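Local coordinates for thymidylate synthase ThyX (Streptomyces cacaoi subsp. asoensis, PDB 4P5A) that methylates UMP and dUMP, as a flavin-dependent homotetramer of the ThyX family whose FAD sites are each built from three subunits, at the interface of chains A and B. Numbering follows the deposited sequence. Chains: chain A/B, Thymidylate synthase ThyX.

The interface of chains A and B. Residues chain A 136-137, 140; chain B 151, 154-155, 158, 160, 164.
Helix 131-157 of chain A packs against the same helix of chain B, the N-terminal part of one against the C-terminal part of the other. The loop after the B helix, with B:Ser158 and B:Ile160, and the short helix 162-165 edge the patch. A:Ser140 makes a polar link across the contact. Its hydroxyl OG gives a hydrogen bond of 2.8 Å to the carboxylate oxygen OE1 of B:Glu151. The hydroxyl comes in on the anti side of OE1, tilted somewhat from the carboxylate plane. B:Arg154 meets the same OE1 from the opposite face, its NE 3.1 Å away on the syn side in a salt bridge within chain B. NH2 of B:Arg154 gives a hydrogen bond to OE2, so the guanidinium holds the acid side-on and limits its rotation. A:Ser140 OG also hydrogen-bonds the amide oxygen OE1 of A:Gln136, 2.8 Å away and in the carbonyl plane. The one hydroxyl hydrogen must be shared between these acceptors or alternate, unless the amide is modelled flipped. CG of A:Gln136 lies anti to the backbone N (chi1 -170°), and a bend at chi2 turns the amide back toward the serine one helical turn on. The methylene CD of B:Arg154 passes 3.7 Å from that amide oxygen, the side chains crossing at about a right angle. Were B:Glu151 an alanine, the A:Ser140 hydroxyl would be likely to lose its partner across the interface, and the B:Arg154 guanidinium its charged mate, leaving it freer to turn.

Beside this polar group the contact is apolar. B:Leu155 points its methyl CD2 at the A helix, 3.7 Å from CA of A:Val137, and also touches CB of A:Ser140. CG2 of A:Val137 rests on CG1 of B:Ile160 at 3.9 Å. The patch's centre lies about 33 Å from B:Arg193, the likely active-site arginine. Repeated across the two-fold axis, it joins two long helices and likely serves tetramer assembly.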
# COMPACT_ATOMS: atom_id res chain seq x y z
N GLN A 136 43.57 -1.64 -1.64
CA GLN A 136 43.27 -0.77 -2.76
C GLN A 136 41.90 -0.09 -2.54
O GLN A 136 41.74 1.10 -2.83
CB GLN A 136 43.22 -1.61 -4.05
CG GLN A 136 43.16 -0.82 -5.42
CD GLN A 136 43.98 0.48 -5.43
OE1 GLN A 136 43.43 1.58 -5.22
NE2 GLN A 136 45.30 0.37 -5.62
N VAL A 137 40.94 -0.88 -2.08
CA VAL A 137 39.60 -0.32 -1.76
C VAL A 137 39.74 0.77 -0.75
O VAL A 137 39.24 1.88 -0.98
CB VAL A 137 38.64 -1.41 -1.30
CG1 VAL A 137 37.44 -0.81 -0.47
CG2 VAL A 137 38.21 -2.21 -2.47
N SER A 140 41.61 3.91 -2.40
CA SER A 140 40.72 4.59 -3.36
C SER A 140 39.54 5.29 -2.68
O SER A 140 39.19 6.45 -3.01
CB SER A 140 40.18 3.56 -4.34
OG SER A 140 41.17 3.24 -5.30
N GLU B 151 38.68 6.97 -9.40
CA GLU B 151 38.81 5.92 -8.42
C GLU B 151 37.86 4.75 -8.69
O GLU B 151 38.23 3.60 -8.45
CB GLU B 151 38.64 6.41 -6.96
CG GLU B 151 39.69 7.46 -6.47
CD GLU B 151 41.16 6.94 -6.61
OE1 GLU B 151 41.42 5.71 -6.57
OE2 GLU B 151 42.02 7.82 -6.87
N ARG B 154 39.52 2.86 -11.40
CA ARG B 154 40.71 2.16 -10.87
C ARG B 154 40.33 0.90 -10.12
O ARG B 154 40.97 -0.18 -10.28
CB ARG B 154 41.48 3.03 -9.87
CG ARG B 154 42.95 2.54 -9.68
CD ARG B 154 43.70 3.25 -8.55
NE ARG B 154 43.57 4.70 -8.52
CZ ARG B 154 44.10 5.59 -9.38
NH1 ARG B 154 44.89 5.27 -10.43
NH2 ARG B 154 43.83 6.85 -9.17
N LEU B 155 39.28 1.00 -9.30
CA LEU B 155 38.77 -0.18 -8.60
C LEU B 155 38.28 -1.23 -9.56
O LEU B 155 38.66 -2.41 -9.39
CB LEU B 155 37.67 0.16 -7.59
CG LEU B 155 38.23 0.96 -6.40
CD1 LEU B 155 36.99 1.66 -5.66
CD2 LEU B 155 39.19 0.11 -5.45
N SER B 158 41.12 -2.95 -11.31
CA SER B 158 41.77 -3.83 -10.36
C SER B 158 41.00 -5.18 -10.13
O SER B 158 41.53 -6.11 -9.50
CB SER B 158 41.93 -3.02 -9.08
OG SER B 158 42.40 -3.79 -8.02
N ILE B 160 37.87 -5.22 -8.66
CA ILE B 160 36.95 -5.12 -7.51
C ILE B 160 35.51 -5.19 -8.09
O ILE B 160 35.24 -4.57 -9.11
CB ILE B 160 37.12 -3.78 -6.73
CG1 ILE B 160 38.52 -3.62 -6.11
CG2 ILE B 160 36.05 -3.59 -5.63
CD1 ILE B 160 38.96 -4.88 -5.33
N ILE B 164 30.84 -2.85 -4.97
CA ILE B 164 31.66 -2.22 -4.00
C ILE B 164 32.36 -1.04 -4.65
O ILE B 164 32.50 0.01 -3.98
CB ILE B 164 32.72 -3.22 -3.43
CG1 ILE B 164 32.07 -4.24 -2.51
CG2 ILE B 164 33.94 -2.50 -2.83
CD1 ILE B 164 31.61 -3.62 -1.16